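Dihydroorotate dehydrogenase (Schistosoma mansoni, PDB 6UY4) probably catalyses the FMN-dependent oxidation of (S)-dihydroorotate to orotate with a quinone as electron acceptor, a step of de novo UMP biosynthesis. Local coordinates at residues I110-V115 / D149-R154; D182-V187 / L226-Q231; A287-N292 / V297-L302. All blocks are in the same frame, centred on the assembly; numbering follows the deposited sequence.

Contact 1 of 3, residues I110-V115 / D149-R154; sequences IEVGTV and DAVYER. With FMN (flavin mononucleotide), chain G.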
loop_
_atom_site.group_PDB
_atom_site.type_symbol
_atom_site.label_atom_id
_atom_site.label_comp_id
_atom_site.label_asym_id
_atom_site.label_seq_id
_atom_site.Cartn_x
_atom_site.Cartn_y
_atom_site.Cartn_z
ATOM N N ILE A 110 -4.217 1.828 -8.674
ATOM C CA ILE A 110 -4.716 1.121 -7.501
ATOM C C ILE A 110 -3.877 -0.133 -7.310
ATOM O O ILE A 110 -3.589 -0.850 -8.275
ATOM C CB ILE A 110 -6.209 0.757 -7.640
ATOM C CG1 ILE A 110 -7.023 1.971 -8.088
ATOM C CG2 ILE A 110 -6.750 0.202 -6.330
ATOM C CD1 ILE A 110 -6.983 3.123 -7.115
ATOM N N GLU A 111 -3.488 -0.397 -6.069
ATOM C CA GLU A 111 -2.691 -1.569 -5.724
ATOM C C GLU A 111 -3.616 -2.567 -5.027
ATOM O O GLU A 111 -3.815 -2.514 -3.814
ATOM C CB GLU A 111 -1.501 -1.182 -4.850
ATOM C CG GLU A 111 -0.566 -2.332 -4.511
ATOM C CD GLU A 111 0.770 -1.851 -3.975
ATOM O OE1 GLU A 111 1.363 -0.939 -4.589
ATOM O OE2 GLU A 111 1.224 -2.380 -2.937
ATOM N N VAL A 112 -4.190 -3.476 -5.815
ATOM C CA VAL A 112 -5.040 -4.523 -5.265
ATOM C C VAL A 112 -4.198 -5.461 -4.411
ATOM O O VAL A 112 -3.080 -5.839 -4.786
ATOM C CB VAL A 112 -5.750 -5.286 -6.399
ATOM C CG1 VAL A 112 -6.637 -6.386 -5.836
ATOM C CG2 VAL A 112 -6.561 -4.329 -7.257
ATOM N N GLY A 113 -4.729 -5.837 -3.250
ATOM C CA GLY A 113 -4.006 -6.689 -2.327
ATOM C C GLY A 113 -4.193 -6.250 -0.891
ATOM O O GLY A 113 -4.868 -5.248 -0.632
ATOM N N THR A 114 -3.600 -6.972 0.056
ATOM C CA THR A 114 -2.740 -8.119 -0.224
ATOM C C THR A 114 -3.546 -9.397 -0.452
ATOM O O THR A 114 -4.471 -9.700 0.302
ATOM C CB THR A 114 -1.741 -8.347 0.932
ATOM O OG1 THR A 114 -0.782 -7.281 0.955
ATOM C CG2 THR A 114 -1.015 -9.671 0.778
ATOM N N VAL A 115 -3.189 -10.140 -1.500
ATOM C CA VAL A 115 -3.881 -11.363 -1.888
ATOM C C VAL A 115 -3.020 -12.556 -1.500
ATOM O O VAL A 115 -1.825 -12.600 -1.818
ATOM C CB VAL A 115 -4.191 -11.381 -3.396
ATOM C CG1 VAL A 115 -5.018 -12.606 -3.755
ATOM C CG2 VAL A 115 -4.909 -10.106 -3.806
ATOM N N ASP A 149 -7.803 -17.182 -6.666
ATOM C CA ASP A 149 -8.780 -17.419 -7.725
ATOM C C ASP A 149 -9.893 -16.377 -7.711
ATOM O O ASP A 149 -10.302 -15.887 -8.771
ATOM C CB ASP A 149 -9.359 -18.826 -7.590
ATOM C CG ASP A 149 -8.298 -19.903 -7.692
ATOM O OD1 ASP A 149 -7.108 -19.555 -7.831
ATOM O OD2 ASP A 149 -8.656 -21.099 -7.635
ATOM N N ALA A 150 -10.401 -16.031 -6.526
ATOM C CA ALA A 150 -11.502 -15.074 -6.450
ATOM C C ALA A 150 -11.069 -13.691 -6.922
ATOM O O ALA A 150 -11.813 -13.009 -7.635
ATOM C CB ALA A 150 -12.047 -15.011 -5.024
ATOM N N VAL A 151 -9.864 -13.262 -6.538
ATOM C CA VAL A 151 -9.385 -11.947 -6.952
ATOM C C VAL A 151 -8.970 -11.958 -8.418
ATOM O O VAL A 151 -9.142 -10.958 -9.127
ATOM C CB VAL A 151 -8.234 -11.489 -6.037
ATOM C CG1 VAL A 151 -7.757 -10.097 -6.427
ATOM C CG2 VAL A 151 -8.674 -11.512 -4.583
ATOM N N TYR A 152 -8.427 -13.078 -8.902
ATOM C CA TYR A 152 -8.021 -13.159 -10.302
ATOM C C TYR A 152 -9.217 -13.096 -11.243
ATOM O O TYR A 152 -9.104 -12.559 -12.350
ATOM C CB TYR A 152 -7.219 -14.438 -10.546
ATOM C CG TYR A 152 -6.888 -14.692 -11.998
ATOM C CD1 TYR A 152 -5.838 -14.028 -12.617
ATOM C CD2 TYR A 152 -7.622 -15.601 -12.749
ATOM C CE1 TYR A 152 -5.532 -14.258 -13.946
ATOM C CE2 TYR A 152 -7.323 -15.838 -14.076
ATOM C CZ TYR A 152 -6.277 -15.164 -14.669
ATOM O OH TYR A 152 -5.975 -15.397 -15.991
ATOM N N GLU A 153 -10.365 -13.637 -10.827
ATOM C CA GLU A 153 -11.563 -13.557 -11.656
ATOM C C GLU A 153 -12.044 -12.125 -11.831
ATOM O O GLU A 153 -12.752 -11.834 -12.801
ATOM C CB GLU A 153 -12.679 -14.415 -11.054
ATOM C CG GLU A 153 -12.485 -15.909 -11.253
ATOM C CD GLU A 153 -12.528 -16.309 -12.715
ATOM O OE1 GLU A 153 -13.325 -15.715 -13.473
ATOM O OE2 GLU A 153 -11.760 -17.212 -13.109
ATOM N N ARG A 154 -11.674 -11.226 -10.920
ATOM C CA ARG A 154 -12.057 -9.825 -11.014
ATOM C C ARG A 154 -11.041 -8.974 -11.766
ATOM O O ARG A 154 -11.309 -7.793 -12.013
ATOM C CB ARG A 154 -12.270 -9.244 -9.612
ATOM C CG ARG A 154 -13.202 -10.065 -8.734
ATOM C CD ARG A 154 -13.536 -9.327 -7.448
ATOM N NE ARG A 154 -14.399 -10.108 -6.567
ATOM C CZ ARG A 154 -13.975 -10.760 -5.489
ATOM N NH1 ARG A 154 -12.695 -10.722 -5.150
ATOM N NH2 ARG A 154 -14.833 -11.445 -4.745
HETATM N N1 FMN G . -0.142 -2.723 3.025
HETATM C C2 FMN G . 0.093 -3.858 2.274
HETATM O O2 FMN G . 1.141 -3.970 1.642
HETATM N N3 FMN G . -0.846 -4.868 2.229
HETATM C C4 FMN G . -2.026 -4.749 2.935
HETATM O O4 FMN G . -2.862 -5.650 2.895
HETATM C C4A FMN G . -2.267 -3.609 3.693
HETATM N N5 FMN G . -3.443 -3.486 4.402
HETATM C C5A FMN G . -3.682 -2.352 5.151
HETATM C C6 FMN G . -4.872 -2.234 5.861
HETATM C C7 FMN G . -5.120 -1.097 6.621
HETATM C C7M FMN G . -6.405 -0.975 7.386
HETATM C C8 FMN G . -4.177 -0.075 6.668
HETATM C C8M FMN G . -4.442 1.154 7.486
HETATM C C9 FMN G . -2.987 -0.196 5.958
HETATM C C9A FMN G . -2.735 -1.333 5.196
HETATM N N10 FMN G . -1.555 -1.459 4.483
HETATM C C10 FMN G . -1.320 -2.595 3.736
HETATM C "C1'" FMN G . -0.516 -0.379 4.517
HETATM C "C2'" FMN G . -0.789 0.662 3.438
HETATM O "O2'" FMN G . -0.888 0.033 2.180
HETATM C "C3'" FMN G . 0.329 1.694 3.384
HETATM O "O3'" FMN G . 1.573 1.037 3.276
HETATM C "C4'" FMN G . 0.343 2.600 4.611
HETATM O "O4'" FMN G . -0.932 2.647 5.213
HETATM C "C5'" FMN G . 0.746 3.998 4.175
HETATM O "O5'" FMN G . 0.525 4.927 5.207
HETATM P P FMN G . -0.576 6.077 4.985
HETATM O O1P FMN G . -0.566 6.976 6.195
HETATM O O2P FMN G . -0.270 6.863 3.731
HETATM O O3P FMN G . -1.930 5.427 4.864
#

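Contact 2 of 3, residues D182-V187 / L226-Q231; sequences DYVAGV and LAARNQ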
loop_
_atom_site.group_PDB
_atom_site.type_symbol
_atom_site.label_atom_id
_atom_site.label_comp_id
_atom_site.label_asym_id
_atom_site.label_seq_id
_atom_site.Cartn_x
_atom_site.Cartn_y
_atom_site.Cartn_z
ATOM N N ASP A 182 4.320 -19.506 -1.846
ATOM C CA ASP A 182 3.101 -18.717 -1.988
ATOM C C ASP A 182 3.351 -17.461 -2.810
ATOM O O ASP A 182 2.522 -17.086 -3.648
ATOM C CB ASP A 182 2.545 -18.352 -0.613
ATOM C CG ASP A 182 2.042 -19.558 0.151
ATOM O OD1 ASP A 182 2.411 -20.695 -0.216
ATOM O OD2 ASP A 182 1.269 -19.371 1.113
ATOM N N TYR A 183 4.485 -16.794 -2.581
ATOM C CA TYR A 183 4.819 -15.617 -3.375
ATOM C C TYR A 183 5.061 -15.986 -4.832
ATOM O O TYR A 183 4.649 -15.255 -5.740
ATOM C CB TYR A 183 6.043 -14.913 -2.788
ATOM C CG TYR A 183 5.809 -14.317 -1.418
ATOM C CD1 TYR A 183 4.946 -13.244 -1.246
ATOM C CD2 TYR A 183 6.461 -14.819 -0.297
ATOM C CE1 TYR A 183 4.731 -12.692 0.001
ATOM C CE2 TYR A 183 6.252 -14.273 0.956
ATOM C CZ TYR A 183 5.386 -13.210 1.098
ATOM O OH TYR A 183 5.174 -12.661 2.342
ATOM N N VAL A 184 5.722 -17.121 -5.074
ATOM C CA VAL A 184 5.952 -17.572 -6.445
ATOM C C VAL A 184 4.630 -17.903 -7.125
ATOM O O VAL A 184 4.419 -17.571 -8.299
ATOM C CB VAL A 184 6.916 -18.775 -6.456
ATOM C CG1 VAL A 184 6.954 -19.419 -7.832
ATOM C CG2 VAL A 184 8.311 -18.339 -6.037
ATOM N N ALA A 185 3.717 -18.555 -6.400
ATOM C CA ALA A 185 2.406 -18.859 -6.966
ATOM C C ALA A 185 1.654 -17.583 -7.323
ATOM O O ALA A 185 0.958 -17.529 -8.343
ATOM C CB ALA A 185 1.594 -19.707 -5.988
ATOM N N GLY A 186 1.791 -16.543 -6.499
ATOM C CA GLY A 186 1.157 -15.275 -6.817
ATOM C C GLY A 186 1.748 -14.620 -8.052
ATOM O O GLY A 186 1.022 -14.039 -8.863
ATOM N N VAL A 187 3.072 -14.698 -8.209
ATOM C CA VAL A 187 3.715 -14.136 -9.395
ATOM C C VAL A 187 3.223 -14.844 -10.650
ATOM O O VAL A 187 2.976 -14.211 -11.684
ATOM C CB VAL A 187 5.248 -14.213 -9.266
ATOM C CG1 VAL A 187 5.914 -13.732 -10.545
ATOM C CG2 VAL A 187 5.726 -13.393 -8.082
ATOM N N LEU A 226 11.987 -14.189 -9.197
ATOM C CA LEU A 226 12.430 -13.726 -10.508
ATOM C C LEU A 226 12.450 -14.856 -11.530
ATOM O O LEU A 226 12.226 -14.613 -12.721
ATOM C CB LEU A 226 13.809 -13.077 -10.401
ATOM C CG LEU A 226 13.821 -11.730 -9.679
ATOM C CD1 LEU A 226 15.209 -11.126 -9.699
ATOM C CD2 LEU A 226 12.807 -10.785 -10.304
ATOM N N ALA A 227 12.718 -16.086 -11.091
ATOM C CA ALA A 227 12.649 -17.226 -11.998
ATOM C C ALA A 227 11.226 -17.431 -12.504
ATOM O O ALA A 227 11.002 -17.644 -13.702
ATOM C CB ALA A 227 13.161 -18.484 -11.299
ATOM N N ALA A 228 10.248 -17.371 -11.596
ATOM C CA ALA A 228 8.851 -17.468 -12.005
ATOM C C ALA A 228 8.456 -16.293 -12.889
ATOM O O ALA A 228 7.693 -16.456 -13.849
ATOM C CB ALA A 228 7.949 -17.538 -10.774
ATOM N N ARG A 229 8.966 -15.099 -12.578
ATOM C CA ARG A 229 8.667 -13.928 -13.396
ATOM C C ARG A 229 9.180 -14.112 -14.818
ATOM O O ARG A 229 8.494 -13.763 -15.785
ATOM C CB ARG A 229 9.275 -12.677 -12.756
ATOM C CG ARG A 229 8.720 -11.348 -13.265
ATOM C CD ARG A 229 9.427 -10.864 -14.524
ATOM N NE ARG A 229 10.869 -10.724 -14.331
ATOM C CZ ARG A 229 11.471 -9.588 -13.991
ATOM N NH1 ARG A 229 10.759 -8.486 -13.806
ATOM N NH2 ARG A 229 12.788 -9.555 -13.839
ATOM N N ASN A 230 10.386 -14.665 -14.966
ATOM C CA ASN A 230 10.951 -14.871 -16.294
ATOM C C ASN A 230 10.214 -15.950 -17.077
ATOM O O ASN A 230 10.325 -15.988 -18.307
ATOM C CB ASN A 230 12.436 -15.220 -16.188
ATOM C CG ASN A 230 13.264 -14.075 -15.639
ATOM O OD1 ASN A 230 12.855 -12.914 -15.700
ATOM N ND2 ASN A 230 14.437 -14.394 -15.103
ATOM N N GLN A 231 9.464 -16.822 -16.400
ATOM C CA GLN A 231 8.663 -17.823 -17.094
ATOM C C GLN A 231 7.408 -17.241 -17.729
ATOM O O GLN A 231 6.679 -17.979 -18.400
ATOM C CB GLN A 231 8.280 -18.950 -16.135
ATOM C CG GLN A 231 9.432 -19.865 -15.771
ATOM C CD GLN A 231 10.084 -20.484 -16.992
ATOM O OE1 GLN A 231 11.182 -20.094 -17.388
ATOM N NE2 GLN A 231 9.409 -21.454 -17.597
#

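Contact 3 of 3, residues A287-N292 / V297-L302; sequences APIPGN and VVYGGL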
loop_
_atom_site.group_PDB
_atom_site.type_symbol
_atom_site.label_atom_id
_atom_site.label_comp_id
_atom_site.label_asym_id
_atom_site.label_seq_id
_atom_site.Cartn_x
_atom_site.Cartn_y
_atom_site.Cartn_z
ATOM N N ALA A 287 -5.414 -0.802 22.323
ATOM C CA ALA A 287 -4.996 -1.504 23.523
ATOM C C ALA A 287 -5.959 -1.189 24.660
ATOM O O ALA A 287 -6.451 -0.058 24.761
ATOM C CB ALA A 287 -3.567 -1.111 23.927
ATOM N N PRO A 288 -6.252 -2.166 25.533
ATOM C CA PRO A 288 -5.708 -3.527 25.494
ATOM C C PRO A 288 -6.442 -4.437 24.513
ATOM O O PRO A 288 -7.496 -4.065 23.995
ATOM C CB PRO A 288 -5.907 -4.013 26.928
ATOM C CG PRO A 288 -7.148 -3.317 27.367
ATOM C CD PRO A 288 -7.124 -1.960 26.704
ATOM N N ILE A 289 -5.881 -5.613 24.265
ATOM C CA ILE A 289 -6.495 -6.607 23.387
ATOM C C ILE A 289 -7.402 -7.484 24.239
ATOM O O ILE A 289 -6.931 -8.062 25.232
ATOM C CB ILE A 289 -5.434 -7.448 22.668
ATOM C CG1 ILE A 289 -4.454 -6.541 21.921
ATOM C CG2 ILE A 289 -6.094 -8.425 21.707
ATOM C CD1 ILE A 289 -3.337 -7.288 21.225
ATOM N N PRO A 290 -8.692 -7.609 23.905
ATOM C CA PRO A 290 -9.595 -8.422 24.731
ATOM C C PRO A 290 -9.202 -9.890 24.756
ATOM O O PRO A 290 -9.293 -10.586 23.740
ATOM C CB PRO A 290 -10.962 -8.215 24.067
ATOM C CG PRO A 290 -10.647 -7.808 22.665
ATOM C CD PRO A 290 -9.381 -7.011 22.750
ATOM N N GLY A 291 -8.762 -10.367 25.917
ATOM C CA GLY A 291 -8.332 -11.744 26.059
ATOM C C GLY A 291 -6.849 -11.973 25.896
ATOM O O GLY A 291 -6.441 -13.107 25.617
ATOM N N ASN A 292 -6.026 -10.941 26.062
ATOM C CA ASN A 292 -4.579 -11.059 25.900
ATOM C C ASN A 292 -3.913 -10.282 27.027
ATOM O O ASN A 292 -3.942 -9.047 27.033
ATOM C CB ASN A 292 -4.132 -10.537 24.534
ATOM C CG ASN A 292 -2.744 -11.009 24.154
ATOM O OD1 ASN A 292 -1.898 -11.251 25.015
ATOM N ND2 ASN A 292 -2.503 -11.148 22.855
ATOM N N VAL A 297 3.097 -8.326 22.876
ATOM C CA VAL A 297 2.025 -8.429 21.897
ATOM C C VAL A 297 2.135 -7.266 20.923
ATOM O O VAL A 297 2.575 -6.169 21.277
ATOM C CB VAL A 297 0.633 -8.449 22.567
ATOM C CG1 VAL A 297 0.474 -9.702 23.409
ATOM C CG2 VAL A 297 0.431 -7.204 23.419
ATOM N N VAL A 298 1.737 -7.521 19.682
ATOM C CA VAL A 298 1.721 -6.512 18.630
ATOM C C VAL A 298 0.316 -5.926 18.584
ATOM O O VAL A 298 -0.640 -6.609 18.202
ATOM C CB VAL A 298 2.128 -7.102 17.272
ATOM C CG1 VAL A 298 2.090 -6.030 16.194
ATOM C CG2 VAL A 298 3.510 -7.731 17.363
ATOM N N TYR A 299 0.188 -4.657 18.976
ATOM C CA TYR A 299 -1.116 -4.003 18.963
ATOM C C TYR A 299 -1.562 -3.641 17.552
ATOM O O TYR A 299 -2.766 -3.582 17.285
ATOM C CB TYR A 299 -1.087 -2.756 19.849
ATOM C CG TYR A 299 -0.726 -3.049 21.289
ATOM C CD1 TYR A 299 -1.645 -3.638 22.148
ATOM C CD2 TYR A 299 0.534 -2.741 21.787
ATOM C CE1 TYR A 299 -1.320 -3.912 23.462
ATOM C CE2 TYR A 299 0.867 -3.010 23.102
ATOM C CZ TYR A 299 -0.064 -3.596 23.935
ATOM O OH TYR A 299 0.263 -3.865 25.244
ATOM N N GLY A 300 -0.626 -3.410 16.647
ATOM C CA GLY A 300 -0.957 -3.114 15.271
ATOM C C GLY A 300 0.079 -2.197 14.653
ATOM O O GLY A 300 1.128 -1.929 15.233
ATOM N N GLY A 301 -0.242 -1.724 13.454
ATOM C CA GLY A 301 0.614 -0.811 12.710
ATOM C C GLY A 301 -0.018 0.567 12.638
ATOM O O GLY A 301 -1.228 0.694 12.439
ATOM N N LEU A 302 0.811 1.596 12.799
ATOM C CA LEU A 302 0.351 2.978 12.823
ATOM C C LEU A 302 0.525 3.598 11.443
ATOM O O LEU A 302 1.649 3.706 10.943
ATOM C CB LEU A 302 1.114 3.788 13.872
ATOM C CG LEU A 302 0.766 5.272 13.993
ATOM C CD1 LEU A 302 -0.711 5.463 14.304
ATOM C CD2 LEU A 302 1.629 5.929 15.058
#

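Contact 1 of 3, residues I110-V115 / D149-R154
V151 meets V112 and V115 where helix 147-153 packs on strand 109-115, a parallel strand of the TIM barrel. One face of the strand turns to this outer cover; T114, on the other, reaches the flavin. The helical segment begins with D149, which points away from the strand; its carbonyl O receives the N-H of E153, a helical turn further on, and its carboxylate forms a weak, long ion pair with K189. V151 follows, and its branched side chain fits two valines well because it offers two methyls at once. CG1, anti to the backbone N (chi1 -178°), meets V112 CG1 tip to tip at 3.9 Å and also lies 3.9 Å from V115 CG2. The V115 and V151 side chains slide past each other in opposite directions, so V151 CG2 also comes 3.9 Å from V115 CG1. All three valines are buried, and no hydrogen bond crosses between the segments. Y152 turns its ring away from the strand, to K189 and F190 of helix 179-190. At R154, N bonds to V151 O, and NH1 bonds to D95 O, tying R154 to a barrel loop. On the strand, the buried carboxylate of E111 is held by Q352, Y196 and N169. G113 has a positive phi of 139°, at which a CB would run into the carbonyl O before it; the peptide bond that follows is cis. Next comes T114, whose small hydroxyl can serve two partners: besides its bond to N169 OD1, T114 OG1 accepts from FMN N3 at 2.7 Å (N-H...O 164°), while T114 N donates to FMN O4 at 3.2 Å.

Contact 2 of 3, residues D182-V187 / L226-Q231
V184 and V187 press on A228 and R229 where two neighbouring outer helices of the barrel, 179-190 and 215-230, run side by side. The segments' axes approach to 8.9 Å and are only 19° from parallel, a spacing that suits small residues at the interface. D182 lies off this seam, its OD2 accepting from the backbone N of N173. Y183 turns inward, packing on L221 and on I199 of strand 196-200. V184 makes the closest approach: its CG1, which chi1 of 169° places anti to the backbone N, stands 3.6 Å from A228 CB. The single methyl of A228 points toward the first helix and lets the backbones draw near. One turn after V184, V187 extends CG1 past A228 to the backbone of R229, 3.9 Å from its N; the CB of R229 adds a looser touch at 4.2 Å. V187 also packs on L197 of the sheet and on V225, so it fills the angle between helix and strand. The rest of R229 bends away to T236 O and a salt bridge with D266, and its NE reaches N230 OD1 (3.3 Å). With no hydrogen bond or charge pair spanning the two segments, they are joined by apolar packing of methyls on a methyl and on backbone, and arginine contributes its backbone and aliphatic base while its charge is spent elsewhere.

Contact 3 of 3, residues A287-N292 / V297-L302
I289 and A287 pack against Y299 in a surface loop that leads from helix 278-282 into strand 301-304, part of the small antiparallel sheet that accompanies the barrel. The loop reverses through a type II beta turn from I289 to N292, closed by the bond from N292 N to I289 O (3.1 Å). Its corner sequence suits the turn: P290 supplies the phi of -63° needed at the second position, and G291 accepts the positive phi of 95° at the third. The turn brings its two ends round to the following chain. I289 is the main bump. Its chain is extended beyond CB (chi2 178°), and CG1 rests 4.0 Å from Y299 CD1 while CD1 reaches on to V297 and V298, 4.3 Å from V297 CB and 4.1 Å from V298 O. The extended CG1-CD1 branch of isoleucine can thus reach three successive residues. N292 lies alongside V297, the two side chains passing in opposite directions, with the flat amide laid by V297 CG1; no bond crosses here, and N292 OD1 instead accepts from K294 N within the connecting loop. V298 points away from the turn, and its side chain touches T206. A287, followed by a cis peptide bond to P288, offers only a methyl, which suits a site also lined by A281 and V282 of helix 278-282. Y299 is long enough along its CD1-CE1 side to touch both A287 and I289, the latter crossing it obliquely, and the Y299 side chain also touches A281. Past it, G300 takes a positive phi, and the chain enters the sheet. Y299 O is bound by R140 NH1, and the A287 methyl CB approaches the ring at a slant, 3.6 Å from both CD1 and CE1 of Y299.

Overall arrangement
The three contacts follow one another along the chain without interlocking, and none touches another. Contacts 1 and 2 are neighbours on the barrel wall, their centres 16 Å apart and nearest atoms about 6 Å; helix 179-190 joins them, since its F190 packs on V115 and Y152 of contact 1 while V184 and V187 serve contact 2. Contact 1 reaches the flavin directly, whereas V187 of contact 2 stays about 12 Å from the FMN-binding residues N200 and T114, side chain to side chain. Contact 3 stands apart, its centre 28 Å from that of contact 1 and 34 Å from that of contact 2, with the V298 side chain about 13 Å from FMN.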